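PDB 4BG2: PatF from Prochloron didemni, which belongs to the prenyltransferases of cyanobactin biosynthesis and probably acts in the patellamide pathway, its own activity and substrate remaining uncertain. Local coordinates for residues L129-V134 with D183-V188; T81-L86 with V134-H139. All blocks are in the same frame, centred on the assembly; numbering follows the deposited sequence.

Interaction 1: residues L129-V134 with D183-V188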
ATOM      1  N   LEU A 129      15.356  13.396  -2.259  1.00 41.68           N
ATOM      2  CA  LEU A 129      14.873  13.448  -0.885  1.00 42.70           C
ATOM      3  C   LEU A 129      13.428  13.989  -0.783  1.00 40.85           C
ATOM      4  O   LEU A 129      12.577  13.369  -0.169  1.00 38.44           O
ATOM      5  CB  LEU A 129      15.831  14.296  -0.024  1.00 46.50           C
ATOM      6  CG  LEU A 129      15.508  14.434   1.466  1.00 46.45           C
ATOM      7  CD1 LEU A 129      15.497  13.079   2.142  1.00 45.10           C
ATOM      8  CD2 LEU A 129      16.525  15.353   2.130  1.00 51.20           C
ATOM      9  N   GLU A 130      13.169  15.114  -1.436  1.00 41.09           N
ATOM     10  CA  GLU A 130      11.900  15.815  -1.334  1.00 41.72           C
ATOM     11  C   GLU A 130      10.730  15.073  -1.991  1.00 41.33           C
ATOM     12  O   GLU A 130       9.589  15.335  -1.650  1.00 42.04           O
ATOM     13  CB  GLU A 130      12.043  17.229  -1.918  1.00 44.47           C
ATOM     14  CG  GLU A 130      13.048  18.098  -1.152  1.00 46.42           C
ATOM     15  CD  GLU A 130      14.528  17.796  -1.473  1.00 49.20           C
ATOM     16  OE1 GLU A 130      14.801  17.053  -2.456  1.00 48.15           O
ATOM     17  OE2 GLU A 130      15.423  18.322  -0.749  1.00 48.22           O
ATOM     18  N   ASP A 131      11.011  14.115  -2.872  1.00 39.77           N
ATOM     19  CA  ASP A 131       9.979  13.252  -3.456  1.00 38.21           C
ATOM     20  C   ASP A 131       9.750  11.958  -2.699  1.00 33.50           C
ATOM     21  O   ASP A 131       8.911  11.178  -3.093  1.00 32.30           O
ATOM     22  CB  ASP A 131      10.339  12.830  -4.877  1.00 43.73           C
ATOM     23  CG  ASP A 131      10.155  13.917  -5.876  1.00 50.15           C
ATOM     24  OD1 ASP A 131       9.829  15.060  -5.477  1.00 58.16           O
ATOM     25  OD2 ASP A 131      10.344  13.620  -7.082  1.00 57.83           O
ATOM     26  N   SER A 132      10.530  11.690  -1.656  1.00 30.89           N
ATOM     27  CA  SER A 132      10.368  10.473  -0.898  1.00 27.91           C
ATOM     28  C   SER A 132       9.283  10.675   0.117  1.00 25.11           C
ATOM     29  O   SER A 132       8.903  11.803   0.389  1.00 26.31           O
ATOM     30  CB  SER A 132      11.702  10.085  -0.251  1.00 29.43           C
ATOM     31  OG  SER A 132      12.637   9.797  -1.288  1.00 30.25           O
ATOM     32  N   SER A 133       8.746   9.593   0.652  1.00 23.44           N
ATOM     33  CA  SER A 133       7.628   9.709   1.551  1.00 22.89           C
ATOM     34  C   SER A 133       7.617   8.616   2.584  1.00 21.83           C
ATOM     35  O   SER A 133       8.250   7.559   2.415  1.00 21.55           O
ATOM     36  CB  SER A 133       6.305   9.662   0.740  1.00 24.14           C
ATOM     37  OG  SER A 133       6.168   8.385   0.120  1.00 23.08           O
ATOM     38  N   VAL A 134       6.866   8.867   3.653  1.00 21.80           N
ATOM     39  CA  VAL A 134       6.413   7.815   4.558  1.00 21.76           C
ATOM     40  C   VAL A 134       4.984   7.467   4.105  1.00 21.97           C
ATOM     41  O   VAL A 134       4.196   8.356   3.733  1.00 21.64           O
ATOM     42  CB  VAL A 134       6.437   8.270   6.031  1.00 24.22           C
ATOM     43  CG1 VAL A 134       5.723   7.273   6.927  1.00 24.39           C
ATOM     44  CG2 VAL A 134       7.861   8.400   6.501  1.00 26.32           C
ATOM     45  N   ASP A 183       8.856  16.972   1.406  1.00 32.27           N
ATOM     46  CA  ASP A 183       8.756  18.407   1.147  1.00 32.83           C
ATOM     47  C   ASP A 183       7.548  19.066   1.808  1.00 33.15           C
ATOM     48  O   ASP A 183       7.266  20.237   1.551  1.00 36.80           O
ATOM     49  CB  ASP A 183       8.688  18.666  -0.359  1.00 34.06           C
ATOM     50  CG  ASP A 183       7.466  18.075  -1.003  1.00 34.14           C
ATOM     51  OD1 ASP A 183       6.680  17.349  -0.327  1.00 33.05           O
ATOM     52  OD2 ASP A 183       7.292  18.305  -2.224  1.00 38.78           O
ATOM     53  N   GLY A 184       6.817  18.335   2.637  1.00 31.71           N
ATOM     54  CA  GLY A 184       5.682  18.911   3.355  1.00 32.41           C
ATOM     55  C   GLY A 184       4.321  18.617   2.715  1.00 32.62           C
ATOM     56  O   GLY A 184       3.303  18.885   3.316  1.00 32.39           O
ATOM     57  N   ARG A 185       4.288  18.025   1.524  1.00 32.62           N
ATOM     58  CA  ARG A 185       3.011  17.579   0.946  1.00 32.84           C
ATOM     59  C   ARG A 185       2.514  16.312   1.617  1.00 30.41           C
ATOM     60  O   ARG A 185       3.288  15.422   1.953  1.00 29.51           O
ATOM     61  CB  ARG A 185       3.148  17.290  -0.525  1.00 33.68           C
ATOM     62  CG  ARG A 185       3.185  18.519  -1.397  1.00 37.54           C
ATOM     63  CD  ARG A 185       3.318  18.088  -2.853  1.00 39.18           C
ATOM     64  NE  ARG A 185       4.599  17.428  -3.050  1.00 39.34           N
ATOM     65  CZ  ARG A 185       4.779  16.203  -3.536  1.00 39.17           C
ATOM     66  NH1 ARG A 185       3.764  15.457  -3.943  1.00 37.91           N
ATOM     67  NH2 ARG A 185       6.010  15.732  -3.619  1.00 38.91           N
ATOM     68  N   SER A 186       1.212  16.216   1.787  1.00 31.94           N
ATOM     69  CA  SER A 186       0.603  15.019   2.329  1.00 32.86           C
ATOM     70  C   SER A 186      -0.642  14.692   1.536  1.00 32.42           C
ATOM     71  O   SER A 186      -1.229  15.569   0.925  1.00 33.23           O
ATOM     72  CB  SER A 186       0.311  15.195   3.819  1.00 35.45           C
ATOM     73  OG  SER A 186      -0.734  16.155   4.003  1.00 40.53           O
ATOM     74  N   ARG A 187      -1.035  13.422   1.536  1.00 30.29           N
ATOM     75  CA  ARG A 187      -2.201  12.971   0.821  1.00 30.91           C
ATOM     76  C   ARG A 187      -2.921  11.903   1.627  1.00 29.64           C
ATOM     77  O   ARG A 187      -2.313  11.157   2.386  1.00 27.58           O
ATOM     78  CB  ARG A 187      -1.813  12.410  -0.564  1.00 32.14           C
ATOM     79  CG  ARG A 187      -2.982  12.204  -1.524  1.00 35.93           C
ATOM     80  CD  ARG A 187      -2.560  11.543  -2.857  1.00 36.51           C
ATOM     81  NE  ARG A 187      -2.236  10.153  -2.619  1.00 34.06           N
ATOM     82  CZ  ARG A 187      -1.005   9.650  -2.561  1.00 33.61           C
ATOM     83  NH1 ARG A 187       0.066  10.392  -2.811  1.00 33.72           N
ATOM     84  NH2 ARG A 187      -0.851   8.372  -2.263  1.00 29.88           N
ATOM     85  N   VAL A 188      -4.229  11.855   1.430  1.00 27.53           N
ATOM     86  CA  VAL A 188      -5.089  10.864   2.014  1.00 28.27           C
ATOM     87  C   VAL A 188      -5.738  10.104   0.832  1.00 29.15           C
ATOM     88  O   VAL A 188      -6.329  10.713  -0.047  1.00 27.50           O
ATOM     89  CB  VAL A 188      -6.180  11.513   2.905  1.00 26.64           C
ATOM     90  CG1 VAL A 188      -7.074  10.472   3.534  1.00 27.85           C
ATOM     91  CG2 VAL A 188      -5.554  12.368   3.996  1.00 29.06           C
TER

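Interaction 2: residues T81-L86 with V134-H139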
ATOM      1  N   THR A  81       2.373   3.120  17.539  1.00 31.22           N
ATOM      2  CA  THR A  81       3.636   3.506  18.132  1.00 32.88           C
ATOM      3  C   THR A  81       4.755   3.383  17.114  1.00 30.71           C
ATOM      4  O   THR A  81       5.643   4.207  17.073  1.00 29.37           O
ATOM      5  CB  THR A  81       3.958   2.672  19.370  1.00 35.06           C
ATOM      6  OG1 THR A  81       3.922   1.276  19.026  1.00 36.84           O
ATOM      7  CG2 THR A  81       2.959   2.963  20.458  1.00 36.49           C
ATOM      8  N   HIS A  82       4.689   2.363  16.266  1.00 30.95           N
ATOM      9  CA  HIS A  82       5.695   2.189  15.215  1.00 29.40           C
ATOM     10  C   HIS A  82       5.688   3.344  14.233  1.00 26.34           C
ATOM     11  O   HIS A  82       6.737   3.808  13.794  1.00 26.02           O
ATOM     12  CB  HIS A  82       5.486   0.845  14.484  1.00 30.30           C
ATOM     13  CG  HIS A  82       5.660  -0.339  15.380  1.00 31.41           C
ATOM     14  ND1 HIS A  82       6.850  -0.617  16.015  1.00 34.39           N
ATOM     15  CD2 HIS A  82       4.780  -1.274  15.806  1.00 32.13           C
ATOM     16  CE1 HIS A  82       6.705  -1.690  16.770  1.00 34.67           C
ATOM     17  NE2 HIS A  82       5.459  -2.112  16.651  1.00 33.80           N
ATOM     18  N   ALA A  83       4.500   3.802  13.875  1.00 25.23           N
ATOM     19  CA  ALA A  83       4.357   4.917  12.954  1.00 25.13           C
ATOM     20  C   ALA A  83       4.928   6.190  13.551  1.00 27.11           C
ATOM     21  O   ALA A  83       5.726   6.886  12.925  1.00 26.55           O
ATOM     22  CB  ALA A  83       2.896   5.125  12.613  1.00 26.02           C
ATOM     23  N   PHE A  84       4.521   6.497  14.770  1.00 28.94           N
ATOM     24  CA  PHE A  84       4.988   7.718  15.431  1.00 31.07           C
ATOM     25  C   PHE A  84       6.491   7.714  15.642  1.00 32.26           C
ATOM     26  O   PHE A  84       7.125   8.724  15.416  1.00 33.64           O
ATOM     27  CB  PHE A  84       4.234   7.952  16.748  1.00 32.89           C
ATOM     28  CG  PHE A  84       2.761   8.251  16.555  1.00 33.41           C
ATOM     29  CD1 PHE A  84       2.329   9.186  15.626  1.00 33.59           C
ATOM     30  CD2 PHE A  84       1.814   7.605  17.312  1.00 35.90           C
ATOM     31  CE1 PHE A  84       0.987   9.477  15.464  1.00 33.86           C
ATOM     32  CE2 PHE A  84       0.468   7.895  17.167  1.00 35.98           C
ATOM     33  CZ  PHE A  84       0.051   8.814  16.229  1.00 35.01           C
ATOM     34  N   LYS A  85       7.065   6.593  16.075  1.00 33.96           N
ATOM     35  CA  LYS A  85       8.530   6.485  16.194  1.00 35.98           C
ATOM     36  C   LYS A  85       9.232   6.768  14.882  1.00 32.87           C
ATOM     37  O   LYS A  85      10.247   7.441  14.857  1.00 31.99           O
ATOM     38  CB  LYS A  85       8.954   5.085  16.609  1.00 40.08           C
ATOM     39  CG  LYS A  85       8.902   4.787  18.100  1.00 46.15           C
ATOM     40  CD  LYS A  85       9.039   3.274  18.290  1.00 47.98           C
ATOM     41  CE  LYS A  85       9.596   2.897  19.640  1.00 51.18           C
ATOM     42  NZ  LYS A  85       8.800   3.515  20.736  1.00 54.31           N
ATOM     43  N   LEU A  86       8.697   6.216  13.796  1.00 30.35           N
ATOM     44  CA  LEU A  86       9.297   6.380  12.473  1.00 29.74           C
ATOM     45  C   LEU A  86       9.241   7.829  12.038  1.00 28.94           C
ATOM     46  O   LEU A  86      10.247   8.388  11.580  1.00 29.16           O
ATOM     47  CB  LEU A  86       8.585   5.499  11.436  1.00 29.42           C
ATOM     48  CG  LEU A  86       9.102   5.581  10.007  1.00 30.53           C
ATOM     49  CD1 LEU A  86      10.557   5.145   9.967  1.00 32.26           C
ATOM     50  CD2 LEU A  86       8.242   4.743   9.054  1.00 29.60           C
ATOM     51  N   VAL A 134       6.866   8.867   3.653  1.00 21.80           N
ATOM     52  CA  VAL A 134       6.413   7.815   4.558  1.00 21.76           C
ATOM     53  C   VAL A 134       4.984   7.467   4.105  1.00 21.97           C
ATOM     54  O   VAL A 134       4.196   8.356   3.733  1.00 21.64           O
ATOM     55  CB  VAL A 134       6.437   8.270   6.031  1.00 24.22           C
ATOM     56  CG1 VAL A 134       5.723   7.273   6.927  1.00 24.39           C
ATOM     57  CG2 VAL A 134       7.861   8.400   6.501  1.00 26.32           C
HETATM   58  N   MSE A 135       4.684   6.173   4.084  1.00 22.39           N
HETATM   59  CA  MSE A 135       3.385   5.681   3.653  1.00 23.36           C
HETATM   60  C   MSE A 135       2.817   4.892   4.783  1.00 21.71           C
HETATM   61  O   MSE A 135       3.470   4.014   5.355  1.00 21.96           O
HETATM   62  CB  MSE A 135       3.564   4.796   2.408  1.00 26.20           C
HETATM   63  CG  MSE A 135       2.231   4.280   1.855  1.00 27.57           C
HETATM   64 SE   MSE A 135       1.355   5.682   0.786  1.00 34.78          SE
HETATM   65  CE  MSE A 135      -0.316   5.776   1.786  1.00 30.68           C
ATOM     66  N   LEU A 136       1.596   5.220   5.154  1.00 22.37           N
ATOM     67  CA  LEU A 136       0.930   4.565   6.266  1.00 23.22           C
ATOM     68  C   LEU A 136      -0.469   4.166   5.829  1.00 22.72           C
ATOM     69  O   LEU A 136      -1.255   5.008   5.415  1.00 23.21           O
ATOM     70  CB  LEU A 136       0.834   5.510   7.457  1.00 24.54           C
ATOM     71  CG  LEU A 136       2.160   6.127   7.937  1.00 26.23           C
ATOM     72  CD1 LEU A 136       1.928   7.293   8.879  1.00 27.65           C
ATOM     73  CD2 LEU A 136       3.048   5.118   8.632  1.00 26.47           C
ATOM     74  N   TYR A 137      -0.793   2.881   5.964  1.00 22.30           N
ATOM     75  CA  TYR A 137      -2.111   2.417   5.625  1.00 22.91           C
ATOM     76  C   TYR A 137      -2.819   1.981   6.893  1.00 22.77           C
ATOM     77  O   TYR A 137      -2.226   1.304   7.721  1.00 22.31           O
ATOM     78  CB  TYR A 137      -2.022   1.231   4.649  1.00 23.61           C
ATOM     79  CG  TYR A 137      -1.612   1.614   3.252  1.00 25.29           C
ATOM     80  CD1 TYR A 137      -2.501   2.287   2.422  1.00 25.76           C
ATOM     81  CD2 TYR A 137      -0.355   1.278   2.741  1.00 25.62           C
ATOM     82  CE1 TYR A 137      -2.157   2.627   1.124  1.00 27.01           C
ATOM     83  CE2 TYR A 137      -0.004   1.627   1.439  1.00 26.68           C
ATOM     84  CZ  TYR A 137      -0.919   2.300   0.644  1.00 26.96           C
ATOM     85  OH  TYR A 137      -0.609   2.655  -0.639  1.00 29.97           O
ATOM     86  N   ILE A 138      -4.096   2.334   7.001  1.00 21.70           N
ATOM     87  CA  ILE A 138      -4.960   1.811   8.028  1.00 23.36           C
ATOM     88  C   ILE A 138      -5.799   0.698   7.393  1.00 24.26           C
ATOM     89  O   ILE A 138      -6.518   0.933   6.424  1.00 24.36           O
ATOM     90  CB  ILE A 138      -5.926   2.897   8.555  1.00 24.63           C
ATOM     91  CG1 ILE A 138      -5.180   4.170   8.934  1.00 25.54           C
ATOM     92  CG2 ILE A 138      -6.788   2.378   9.705  1.00 25.42           C
ATOM     93  CD1 ILE A 138      -4.280   4.041  10.114  1.00 26.17           C
ATOM     94  N   HIS A 139      -5.739  -0.499   7.960  1.00 26.34           N
ATOM     95  CA  HIS A 139      -6.561  -1.616   7.502  1.00 29.42           C
ATOM     96  C   HIS A 139      -7.767  -1.807   8.408  1.00 31.38           C
ATOM     97  O   HIS A 139      -7.623  -2.042   9.596  1.00 30.59           O
ATOM     98  CB  HIS A 139      -5.744  -2.887   7.447  1.00 30.30           C
ATOM     99  CG  HIS A 139      -4.714  -2.863   6.379  1.00 31.25           C
ATOM    100  ND1 HIS A 139      -5.034  -2.968   5.044  1.00 33.68           N
ATOM    101  CD2 HIS A 139      -3.369  -2.736   6.434  1.00 33.34           C
ATOM    102  CE1 HIS A 139      -3.927  -2.918   4.324  1.00 32.43           C
ATOM    103  NE2 HIS A 139      -2.904  -2.760   5.143  1.00 32.69           N
TER

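Interaction 1: residues L129-V134 with D183-V188
E130 meets D183 where the 3-10 turn leading into barrel strand 133-140 passes the Asx turn that joins neighbouring strands 173-181 and 186-194. Followed outward, D183 first places CB 4.0 Å from E130 CB, an apolar touch. The next atom, D183 CG, comes within 3.5 Å of E130 O, and both carboxylate oxygens stay at 3.8 Å from that carbonyl oxygen. With chi1 at 63°, CG is held between the backbone N and the carbonyl carbon, which folds the carboxylate back over its own turn. There OD1 closes the Asx turn by accepting R185 N at 3.1 Å in a nearly straight bond (168°), although the donor sits well above the carboxylate plane. R185, whose guanidinium also makes a cation-pi contact with F181, brings NH2 to 4.3 Å from D131 OD1, beyond salt-bridge range; D131 instead pairs with K128. Without the carboxylate, as with an alanine at D183, R185 N and the guanidinium would probably lose their shared acceptor, freeing the arginine to turn. At the tip, D183 OD2 lies in the R185 guanidinium plane, accepting NE at 3.0 Å on its syn lone pair and NH2 at 3.2 Å, tilted out of the carboxylate plane.

Interaction 2: residues T81-L86 with V134-H139
A83 and L86, on the inward-facing side of helix 79-91, make a buried, wholly apolar contact with L136 and V134, where that helix packs on the outside of strand 133-140. Two methyl-to-methyl approaches define it. A83 CB stands 4.0 Å from L136 CD2, and L86 CD2 is 4.2 Å from V134 CG1. The spacing of the backbones agrees, with the CA atoms of A83 and L136 7.5 Å apart and those of L86 and V134 8.5 Å apart: the small alanine lets the helix ride closer at one end, while the longer leucine bridges the wider gap at the other. L86 and V134 reach toward each other tip to tip. In V134 a chi1 of 169° turns CG1 anti to the backbone N, so that this branch is the one that faces the leucine.

The setting is the antiparallel ten-stranded barrel with helices packed around it that is known as the ABBA fold of prenyltransferases. Strand alternation explains the choice of residues, since V134 and L136 point toward the helix whereas M135, a selenomethionine between them, points away into the barrel, its CE lying over one face of the Y137 ring near the rim. On the outer side V134 CG1 also touches L136 CD2 at 3.8 Å, which joins the two pairs into one continuous patch. F103 of helix 101-110 touches both A83 and L136, while L87 and I90, further along helix 79-91, extend the cover over V134. The strand itself is fixed by backbone hydrogen bonds on both edges, V134 to L180 and L136 to F178 in one neighbour, M135 to G122 and Y137 to T120 in the other.

Strand 133-140 joins the two contacts, whose centres lie about 14 Å apart. V134 belongs to both ranges, yet it makes its cross-segment contact in interaction 2 alone; E130 and D131 precede it in the turn before the strand, and their partners D183 and R185 lie in the turn between the next two strands. Interaction 1 is a small surface contact without bonds between its segments, in loops at the strand ends, its centre about 15 Å from the centre of the chain. Interaction 2, about 12 Å from that centre, is buried between the barrel wall and a helix outside it, away from the lumen that houses the active site in related ABBA prenyltransferases.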